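Local coordinates for protein acetyl xylan esterase (Metagenome, PDB 6XYC) that hydrolyses acetyl and feruloyl esters on complex xylans as a bifunctional carbohydrate esterase of the alpha/beta hydrolase superfamily, at residues K1-A4 with E5-S9; Q92-K95 with A96-Y100; V165-F169 with G170-M174. All coordinates share one frame; numbering follows the deposited sequence.

Interaction 1. Residues K1-A4 with E5-S9; sequences KGPA and EDTYS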
ATOM      1  N   LYS A   1      20.037   5.916   6.237  1.00 42.22           N
ATOM      2  CA  LYS A   1      18.969   6.144   5.270  1.00 41.60           C
ATOM      3  C   LYS A   1      18.743   4.898   4.421  1.00 39.90           C
ATOM      4  O   LYS A   1      19.642   4.451   3.709  1.00 40.26           O
ATOM      5  CB  LYS A   1      19.304   7.341   4.377  1.00 46.79           C
ATOM      6  CG  LYS A   1      18.209   7.711   3.387  1.00 45.56           C
ATOM      7  CD  LYS A   1      18.209   9.208   3.094  1.00 43.87           C
ATOM      8  CE  LYS A   1      17.727   9.488   1.679  1.00 47.75           C
ATOM      9  NZ  LYS A   1      18.839   9.474   0.691  1.00 64.07           N
ATOM     10  N   GLY A   2      17.538   4.342   4.502  1.00 38.07           N
ATOM     11  CA  GLY A   2      17.185   3.161   3.747  1.00 32.68           C
ATOM     12  C   GLY A   2      17.486   1.883   4.504  1.00 30.52           C
ATOM     13  O   GLY A   2      17.713   1.896   5.718  1.00 30.30           O
ATOM     14  N   PRO A   3      17.500   0.753   3.802  1.00 31.30           N
ATOM     15  CA  PRO A   3      17.829  -0.516   4.455  1.00 29.73           C
ATOM     16  C   PRO A   3      19.329  -0.650   4.673  1.00 31.63           C
ATOM     17  O   PRO A   3      20.145  -0.002   4.015  1.00 31.38           O
ATOM     18  CB  PRO A   3      17.315  -1.571   3.470  1.00 31.56           C
ATOM     19  CG  PRO A   3      17.437  -0.898   2.109  1.00 29.32           C
ATOM     20  CD  PRO A   3      17.335   0.607   2.342  1.00 29.04           C
ATOM     21  N   ALA A   4      19.682  -1.506   5.629  1.00 33.70           N
ATOM     22  CA  ALA A   4      21.085  -1.721   5.958  1.00 35.67           C
ATOM     23  C   ALA A   4      21.861  -2.139   4.715  1.00 35.38           C
ATOM     24  O   ALA A   4      21.382  -2.932   3.899  1.00 33.33           O
ATOM     25  CB  ALA A   4      21.216  -2.779   7.053  1.00 37.84           C
ATOM     26  N   GLU A   5      23.072  -1.597   4.579  1.00 36.65           N
ATOM     27  CA  GLU A   5      23.851  -1.784   3.361  1.00 38.98           C
ATOM     28  C   GLU A   5      24.069  -3.256   3.038  1.00 41.53           C
ATOM     29  O   GLU A   5      24.114  -3.629   1.859  1.00 39.74           O
ATOM     30  CB  GLU A   5      25.199  -1.074   3.496  1.00 40.76           C
ATOM     31  CG  GLU A   5      25.989  -0.936   2.211  1.00 41.10           C
ATOM     32  CD  GLU A   5      26.962  -2.074   1.998  1.00 47.19           C
ATOM     33  OE1 GLU A   5      27.233  -2.825   2.956  1.00 47.02           O
ATOM     34  OE2 GLU A   5      27.458  -2.218   0.863  1.00 47.51           O
ATOM     35  N   ASP A   6      24.210  -4.104   4.057  1.00 42.00           N
ATOM     36  CA  ASP A   6      24.503  -5.514   3.832  1.00 46.45           C
ATOM     37  C   ASP A   6      23.263  -6.343   3.522  1.00 43.59           C
ATOM     38  O   ASP A   6      23.376  -7.568   3.391  1.00 44.09           O
ATOM     39  CB  ASP A   6      25.231  -6.105   5.045  1.00 57.45           C
ATOM     40  CG  ASP A   6      24.375  -6.125   6.294  1.00 68.45           C
ATOM     41  OD1 ASP A   6      24.751  -6.831   7.252  1.00 77.19           O
ATOM     42  OD2 ASP A   6      23.336  -5.431   6.324  1.00 56.50           O
ATOM     43  N   THR A   7      22.091  -5.721   3.387  1.00 39.77           N
ATOM     44  CA  THR A   7      20.891  -6.470   3.034  1.00 38.94           C
ATOM     45  C   THR A   7      20.683  -6.589   1.530  1.00 34.95           C
ATOM     46  O   THR A   7      19.886  -7.430   1.098  1.00 30.90           O
ATOM     47  CB  THR A   7      19.642  -5.819   3.647  1.00 33.82           C
ATOM     48  OG1 THR A   7      19.503  -4.478   3.152  1.00 33.06           O
ATOM     49  CG2 THR A   7      19.738  -5.795   5.160  1.00 36.24           C
ATOM     50  N   TYR A   8      21.382  -5.790   0.724  1.00 33.40           N
ATOM     51  CA  TYR A   8      21.153  -5.767  -0.713  1.00 30.77           C
ATOM     52  C   TYR A   8      22.470  -5.802  -1.479  1.00 30.87           C
ATOM     53  O   TYR A   8      23.502  -5.315  -1.011  1.00 31.55           O
ATOM     54  CB  TYR A   8      20.333  -4.524  -1.138  1.00 29.31           C
ATOM     55  CG  TYR A   8      20.944  -3.177  -0.775  1.00 32.25           C
ATOM     56  CD1 TYR A   8      21.745  -2.487  -1.679  1.00 31.33           C
ATOM     57  CD2 TYR A   8      20.706  -2.587   0.461  1.00 31.66           C
ATOM     58  CE1 TYR A   8      22.305  -1.260  -1.354  1.00 32.41           C
ATOM     59  CE2 TYR A   8      21.260  -1.360   0.793  1.00 32.43           C
ATOM     60  CZ  TYR A   8      22.055  -0.700  -0.118  1.00 34.23           C
ATOM     61  OH  TYR A   8      22.607   0.518   0.204  1.00 37.77           O
ATOM     62  N   SER A   9      22.409  -6.387  -2.675  1.00 31.09           N
ATOM     63  CA  SER A   9      23.540  -6.440  -3.590  1.00 30.34           C
ATOM     64  C   SER A   9      23.532  -5.309  -4.606  1.00 30.69           C
ATOM     65  O   SER A   9      24.594  -4.968  -5.146  1.00 31.39           O
ATOM     66  CB  SER A   9      23.549  -7.776  -4.341  1.00 35.04           C
ATOM     67  OG  SER A   9      22.381  -7.903  -5.136  1.00 32.02           O
TER
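The Tyr8 ring has the carbonyl O of Pro3 at its edge, in the ring plane, and the O of Glu5 on one face, 3.7 Å above the plane and offset toward the rim. Ala4 O comes in obliquely, 3.5 Å from Tyr8 CE2. Pro3 adds an apolar touch from its own ring, which meets the tyrosine side chain at about a right angle, with Pro3 CG 4.0 Å from Tyr8 CD2. Ala4 O is also the polar centre of the turn. Thr7 N donates to it at 2.9 Å, closing a type I beta turn over Glu5 and Asp6 that leads into strand 8-16. The Thr7 hydroxyl donates to the same oxygen over a short 2.5 Å from OG1, lying in the carbonyl plane while the amide sits above it. A chi1 of 60° sets OG1 between its own backbone N and carbonyl carbon, facing Ala4. Thr7 also rests on Ala65 and Leu68 of helix 56-69, and Tyr8 meets Tyr30 edge-to-face. Two donors of one residue thus meet a single carbonyl oxygen, which ties the residue just before strand 8-16 back to the N-terminal loop and would restrain the rotation of the threonine hydroxyl.

Interaction 2. Residues Q92-K95 with A96-Y100; sequences QDVK and AAIRY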
ATOM      1  N   GLN A  92      -3.433   6.854  -8.095  1.00 25.96           N
ATOM      2  CA  GLN A  92      -2.886   6.955  -9.444  1.00 27.12           C
ATOM      3  C   GLN A  92      -1.365   6.899  -9.415  1.00 24.41           C
ATOM      4  O   GLN A  92      -0.735   6.322 -10.310  1.00 23.57           O
ATOM      5  CB  GLN A  92      -3.350   8.247 -10.115  1.00 25.84           C
ATOM      6  CG  GLN A  92      -4.789   8.229 -10.580  1.00 27.72           C
ATOM      7  CD  GLN A  92      -5.110   9.405 -11.477  1.00 30.63           C
ATOM      8  OE1 GLN A  92      -4.216  10.124 -11.919  1.00 30.66           O
ATOM      9  NE2 GLN A  92      -6.390   9.610 -11.748  1.00 30.87           N
ATOM     10  N   ASP A  93      -0.753   7.499  -8.392  1.00 26.19           N
ATOM     11  CA  ASP A  93       0.695   7.410  -8.238  1.00 23.65           C
ATOM     12  C   ASP A  93       1.129   5.968  -8.034  1.00 24.18           C
ATOM     13  O   ASP A  93       2.054   5.483  -8.693  1.00 22.02           O
ATOM     14  CB  ASP A  93       1.142   8.281  -7.066  1.00 22.98           C
ATOM     15  CG  ASP A  93       1.019   9.763  -7.362  1.00 24.45           C
ATOM     16  OD1 ASP A  93       0.829  10.121  -8.541  1.00 25.27           O
ATOM     17  OD2 ASP A  93       1.107  10.576  -6.412  1.00 27.63           O
ATOM     18  N   VAL A  94       0.463   5.263  -7.119  1.00 24.76           N
ATOM     19  CA  VAL A  94       0.790   3.863  -6.862  1.00 23.20           C
ATOM     20  C   VAL A  94       0.651   3.047  -8.141  1.00 24.02           C
ATOM     21  O   VAL A  94       1.529   2.253  -8.491  1.00 22.90           O
ATOM     22  CB  VAL A  94      -0.100   3.300  -5.738  1.00 22.46           C
ATOM     23  CG1 VAL A  94       0.168   1.807  -5.560  1.00 23.82           C
ATOM     24  CG2 VAL A  94       0.132   4.059  -4.446  1.00 25.44           C
ATOM     25  N   LYS A  95      -0.457   3.236  -8.866  1.00 24.96           N
ATOM     26  CA  LYS A  95      -0.672   2.466 -10.089  1.00 26.55           C
ATOM     27  C   LYS A  95       0.438   2.728 -11.100  1.00 25.12           C
ATOM     28  O   LYS A  95       0.924   1.802 -11.756  1.00 25.51           O
ATOM     29  CB  LYS A  95      -2.043   2.807 -10.679  1.00 28.40           C
ATOM     30  CG  LYS A  95      -3.218   2.473  -9.759  1.00 24.66           C
ATOM     31  CD  LYS A  95      -3.616   1.003  -9.839  1.00 27.52           C
ATOM     32  CE  LYS A  95      -4.765   0.699  -8.892  1.00 28.10           C
ATOM     33  NZ  LYS A  95      -5.467  -0.579  -9.227  1.00 28.56           N
ATOM     34  N   ALA A  96       0.867   3.986 -11.221  1.00 24.84           N
ATOM     35  CA  ALA A  96       1.942   4.316 -12.147  1.00 26.24           C
ATOM     36  C   ALA A  96       3.243   3.653 -11.727  1.00 26.60           C
ATOM     37  O   ALA A  96       4.010   3.178 -12.569  1.00 25.28           O
ATOM     38  CB  ALA A  96       2.123   5.833 -12.227  1.00 26.78           C
ATOM     39  N   ALA A  97       3.510   3.608 -10.423  1.00 24.87           N
ATOM     40  CA  ALA A  97       4.712   2.929  -9.956  1.00 25.03           C
ATOM     41  C   ALA A  97       4.664   1.445 -10.293  1.00 26.01           C
ATOM     42  O   ALA A  97       5.671   0.867 -10.714  1.00 23.68           O
ATOM     43  CB  ALA A  97       4.876   3.119  -8.446  1.00 24.92           C
ATOM     44  N   ILE A  98       3.505   0.810 -10.097  1.00 24.25           N
ATOM     45  CA  ILE A  98       3.354  -0.606 -10.420  1.00 23.65           C
ATOM     46  C   ILE A  98       3.621  -0.841 -11.902  1.00 27.31           C
ATOM     47  O   ILE A  98       4.336  -1.776 -12.286  1.00 28.07           O
ATOM     48  CB  ILE A  98       1.950  -1.097 -10.026  1.00 26.02           C
ATOM     49  CG1 ILE A  98       1.776  -1.099  -8.507  1.00 26.70           C
ATOM     50  CG2 ILE A  98       1.712  -2.485 -10.591  1.00 28.29           C
ATOM     51  CD1 ILE A  98       0.336  -1.140  -8.067  1.00 28.46           C
ATOM     52  N   ARG A  99       3.026  -0.012 -12.762  1.00 26.65           N
ATOM     53  CA  ARG A  99       3.230  -0.162 -14.201  1.00 29.10           C
ATOM     54  C   ARG A  99       4.699   0.008 -14.567  1.00 29.37           C
ATOM     55  O   ARG A  99       5.219  -0.699 -15.441  1.00 29.09           O
ATOM     56  CB  ARG A  99       2.376   0.859 -14.952  1.00 26.85           C
ATOM     57  CG  ARG A  99       0.873   0.645 -14.834  1.00 27.56           C
ATOM     58  CD  ARG A  99       0.119   1.450 -15.885  1.00 28.57           C
ATOM     59  NE  ARG A  99       0.315   2.894 -15.746  1.00 28.34           N
ATOM     60  CZ  ARG A  99      -0.464   3.691 -15.023  1.00 29.47           C
ATOM     61  NH1 ARG A  99      -1.499   3.191 -14.361  1.00 29.28           N
ATOM     62  NH2 ARG A  99      -0.210   4.991 -14.960  1.00 29.10           N
ATOM     63  N   TYR A 100       5.384   0.949 -13.915  1.00 28.43           N
ATOM     64  CA  TYR A 100       6.798   1.163 -14.198  1.00 29.40           C
ATOM     65  C   TYR A 100       7.618  -0.068 -13.845  1.00 28.31           C
ATOM     66  O   TYR A 100       8.499  -0.482 -14.608  1.00 29.33           O
ATOM     67  CB  TYR A 100       7.312   2.377 -13.429  1.00 28.60           C
ATOM     68  CG  TYR A 100       8.784   2.615 -13.650  1.00 28.06           C
ATOM     69  CD1 TYR A 100       9.740   1.991 -12.861  1.00 29.14           C
ATOM     70  CD2 TYR A 100       9.217   3.446 -14.667  1.00 30.62           C
ATOM     71  CE1 TYR A 100      11.085   2.202 -13.069  1.00 30.02           C
ATOM     72  CE2 TYR A 100      10.555   3.660 -14.886  1.00 29.90           C
ATOM     73  CZ  TYR A 100      11.489   3.038 -14.085  1.00 30.66           C
ATOM     74  OH  TYR A 100      12.827   3.260 -14.300  1.00 27.55           O
TER
HETATM   75  O   HOH W   1      -1.732   6.567 -12.993  1.00 26.28           O
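Arg99 folds back along its own helix and lays one face of its guanidinium over Lys95 O, which stands 3.7 Å above the plane, toward the rim. A bend at chi3 (-62°) turns the group back, bringing NH1 to 3.7 Å from Lys95 CB. The same carbonyl accepts Arg99 N at 3.0 Å, one of four successive i to i+4 backbone bonds that run from Ala96 N to Gln92 O through to this one. One residue back along the helix, Val94 CG1 touches Ile98 CD1 at 3.9 Å, the two branched side chains meeting at a slant, while Ile98 CG1 lies 3.4 Å from Val94 O. These two residues look onto the central sheet: Val94 packs on Ile45 and Ile77, Ile98 on Ile43, as expected of a helix flanking the sheet of an alpha/beta hydrolase. Farther out, a water in the guanidinium plane accepts from Arg99 NH2 at 2.9 Å and donates to Gln92 O, so that this oxygen, already bound by Ala96 N, has a second partner. Glu149 forms a salt bridge with Arg99 NH1, and Leu152 O takes NH2, holding the flat group in place against the helix. Asp93 turns its carboxylate to Arg80 in a salt bridge and to His25 in a hydrogen bond, and Lys95 NZ reaches Thr133 OG1.

Interaction 3. Residues V165-F169 with G170-M174; sequences VVDWF and GPVDM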
ATOM      1  N   VAL A 165      -1.276  -8.770  -0.971  1.00 23.98           N
ATOM      2  CA  VAL A 165      -1.267  -7.536  -0.197  1.00 24.53           C
ATOM      3  C   VAL A 165      -0.972  -7.866   1.256  1.00 24.30           C
ATOM      4  O   VAL A 165      -1.516  -8.829   1.805  1.00 22.56           O
ATOM      5  CB  VAL A 165      -2.608  -6.783  -0.305  1.00 23.07           C
ATOM      6  CG1 VAL A 165      -2.590  -5.533   0.579  1.00 22.56           C
ATOM      7  CG2 VAL A 165      -2.922  -6.432  -1.753  1.00 24.14           C
ATOM      8  N   VAL A 166      -0.116  -7.066   1.885  1.00 25.22           N
ATOM      9  CA  VAL A 166       0.050  -7.072   3.337  1.00 25.28           C
ATOM     10  C   VAL A 166      -0.272  -5.672   3.842  1.00 22.15           C
ATOM     11  O   VAL A 166       0.393  -4.696   3.464  1.00 21.54           O
ATOM     12  CB  VAL A 166       1.459  -7.503   3.765  1.00 22.44           C
ATOM     13  CG1 VAL A 166       1.610  -7.352   5.275  1.00 24.20           C
ATOM     14  CG2 VAL A 166       1.715  -8.939   3.350  1.00 24.88           C
ATOM     15  N   ASP A 167      -1.293  -5.579   4.691  1.00 20.78           N
ATOM     16  CA  ASP A 167      -1.834  -4.313   5.175  1.00 21.90           C
ATOM     17  C   ASP A 167      -1.454  -4.175   6.644  1.00 23.30           C
ATOM     18  O   ASP A 167      -1.993  -4.884   7.505  1.00 22.78           O
ATOM     19  CB  ASP A 167      -3.346  -4.280   4.965  1.00 21.94           C
ATOM     20  CG  ASP A 167      -4.049  -3.262   5.826  1.00 26.06           C
ATOM     21  OD1 ASP A 167      -3.420  -2.278   6.261  1.00 23.34           O
ATOM     22  OD2 ASP A 167      -5.263  -3.448   6.065  1.00 23.49           O
ATOM     23  N   TRP A 168      -0.508  -3.277   6.929  1.00 22.76           N
ATOM     24  CA  TRP A 168      -0.108  -2.986   8.303  1.00 21.49           C
ATOM     25  C   TRP A 168      -0.956  -1.823   8.818  1.00 23.44           C
ATOM     26  O   TRP A 168      -0.749  -0.675   8.420  1.00 25.14           O
ATOM     27  CB  TRP A 168       1.373  -2.631   8.406  1.00 22.41           C
ATOM     28  CG  TRP A 168       2.378  -3.682   8.040  1.00 22.06           C
ATOM     29  CD1 TRP A 168       2.861  -3.942   6.794  1.00 22.89           C
ATOM     30  CD2 TRP A 168       3.064  -4.575   8.931  1.00 20.38           C
ATOM     31  NE1 TRP A 168       3.797  -4.949   6.849  1.00 21.55           N
ATOM     32  CE2 TRP A 168       3.935  -5.359   8.147  1.00 21.72           C
ATOM     33  CE3 TRP A 168       3.023  -4.795  10.316  1.00 23.68           C
ATOM     34  CZ2 TRP A 168       4.750  -6.350   8.697  1.00 23.05           C
ATOM     35  CZ3 TRP A 168       3.832  -5.784  10.857  1.00 23.28           C
ATOM     36  CH2 TRP A 168       4.688  -6.541  10.052  1.00 23.25           C
ATOM     37  N   PHE A 169      -1.893  -2.124   9.716  1.00 20.90           N
ATOM     38  CA  PHE A 169      -2.744  -1.150  10.414  1.00 20.72           C
ATOM     39  C   PHE A 169      -3.145   0.046   9.541  1.00 20.68           C
ATOM     40  O   PHE A 169      -2.975   1.206   9.916  1.00 23.38           O
ATOM     41  CB  PHE A 169      -2.095  -0.668  11.736  1.00 22.22           C
ATOM     42  CG  PHE A 169      -0.604  -0.329  11.648  1.00 22.72           C
ATOM     43  CD1 PHE A 169       0.362  -1.259  12.023  1.00 23.64           C
ATOM     44  CD2 PHE A 169      -0.174   0.935  11.253  1.00 23.33           C
ATOM     45  CE1 PHE A 169       1.716  -0.956  11.960  1.00 23.77           C
ATOM     46  CE2 PHE A 169       1.183   1.237  11.185  1.00 22.21           C
ATOM     47  CZ  PHE A 169       2.128   0.293  11.544  1.00 23.13           C
ATOM     48  N   GLY A 170      -3.749  -0.243   8.385  1.00 18.23           N
ATOM     49  CA  GLY A 170      -4.191   0.794   7.476  1.00 19.86           C
ATOM     50  C   GLY A 170      -5.595   1.280   7.777  1.00 20.93           C
ATOM     51  O   GLY A 170      -6.477   0.507   8.167  1.00 21.15           O
ATOM     52  N   PRO A 171      -5.827   2.588   7.625  1.00 22.53           N
ATOM     53  CA  PRO A 171      -7.180   3.139   7.685  1.00 21.51           C
ATOM     54  C   PRO A 171      -7.918   2.828   6.384  1.00 23.38           C
ATOM     55  O   PRO A 171      -7.562   3.356   5.322  1.00 23.95           O
ATOM     56  CB  PRO A 171      -6.953   4.636   7.876  1.00 22.99           C
ATOM     57  CG  PRO A 171      -5.672   4.901   7.166  1.00 22.31           C
ATOM     58  CD  PRO A 171      -4.824   3.652   7.342  1.00 21.51           C
ATOM     59  N   VAL A 172      -8.940   1.987   6.463  1.00 20.63           N
ATOM     60  CA  VAL A 172      -9.534   1.434   5.249  1.00 22.98           C
ATOM     61  C   VAL A 172     -11.048   1.614   5.206  1.00 24.68           C
ATOM     62  O   VAL A 172     -11.695   1.269   4.211  1.00 22.78           O
ATOM     63  CB  VAL A 172      -9.189  -0.062   5.119  1.00 23.76           C
ATOM     64  CG1 VAL A 172      -7.693  -0.277   4.981  1.00 22.69           C
ATOM     65  CG2 VAL A 172      -9.732  -0.852   6.331  1.00 22.43           C
ATOM     66  N   ASP A 173     -11.624   2.155   6.286  1.00 23.45           N
ATOM     67  CA  ASP A 173     -13.068   2.235   6.471  1.00 22.10           C
ATOM     68  C   ASP A 173     -13.362   3.597   7.112  1.00 22.26           C
ATOM     69  O   ASP A 173     -13.675   3.719   8.295  1.00 22.68           O
ATOM     70  CB  ASP A 173     -13.571   1.067   7.331  1.00 24.04           C
ATOM     71  CG  ASP A 173     -15.076   1.053   7.501  1.00 25.81           C
ATOM     72  OD1 ASP A 173     -15.792   1.677   6.693  1.00 25.79           O
ATOM     73  OD2 ASP A 173     -15.555   0.404   8.454  1.00 23.58           O
ATOM     74  N   MET A 174     -13.245   4.660   6.314  1.00 21.94           N
ATOM     75  CA  MET A 174     -13.322   6.002   6.867  1.00 21.69           C
ATOM     76  C   MET A 174     -14.738   6.399   7.261  1.00 23.50           C
ATOM     77  O   MET A 174     -14.906   7.410   7.959  1.00 23.18           O
ATOM     78  CB  MET A 174     -12.748   7.013   5.872  1.00 24.90           C
ATOM     79  CG  MET A 174     -11.307   7.387   6.160  1.00 24.92           C
ATOM     80  SD  MET A 174     -10.167   5.987   6.197  1.00 24.26           S
ATOM     81  CE  MET A 174      -9.999   5.630   4.448  1.00 22.04           C
TER
HETATM   82  O   HOH W   2      -6.511  -2.274   7.870  1.00 21.28           O
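Asp167 lays its carboxylate against the backbone of Gly170, with OD1 3.0 Å from the glycine N and 3.4 Å from its CA. The N-H does donate to OD1, but at an angle of 129°, and the bond is weak. With CG anti to the backbone N (chi1 160°), the carboxylate reaches Gly170, just past the end of the strand. The absence of a side chain at Gly170 lets OD1 settle so close. The other oxygen, OD2, has Val172 CG1 as an apolar neighbour at 4.1 Å and receives a hydrogen bond from a water at an unusually short 2.5 Å. That water also donates to Gly170 O over 2.8 Å, so the carboxylate meets the glycine at both ends, weakly at its N and through the water at its O.

Between Asp167 and Gly170 in the chain, Phe169 has positive phi and psi, in the left-handed region, and turns the chain sharply. Its ring has Trp168 CB 3.9 Å above one face and reaches His262 and Asp230, while its carbonyl O is buried without a polar partner. Pro171 then leans on Trp50 and Met177 and touches the bound sulfonyl fluoride. Past it, the backbone N atoms of Val172 and Asp173 both bond to Gln237 OE1, anchoring the loop.

Strand 164-168 runs parallel between strands 114-120 and 222-227, and the bend forms at its C-terminal end. This is the C-terminal edge of the parallel strands, where alpha/beta hydrolases place their active site, here next to the probable nucleophile elbow around Ser121, with Phe169 packed on residues of the likely Ser-His-Asp triad and Pro171 lining the inhibitor pocket.

In the fold
The three contacts follow one another along the chain without interleaving, and none touches another. Interaction 1 lies at the surface, at the entry to strand 8-16 on the outer part of the large mixed sheet; interaction 3 belongs to the same sheet, at strand 164-168 in its parallel region, with the centres 27 Å apart. Interaction 2 occupies helix 89-103, which packs on strands 39-45 and 73-77 of that sheet, its centre 24 Å from interaction 1 and 19 Å from interaction 3. The nearest atoms of interactions 2 and 3 are still about 9 Å apart. Interaction 3 alone includes a residue of the inhibitor pocket; the other two belong to the surrounding framework of the esterase fold.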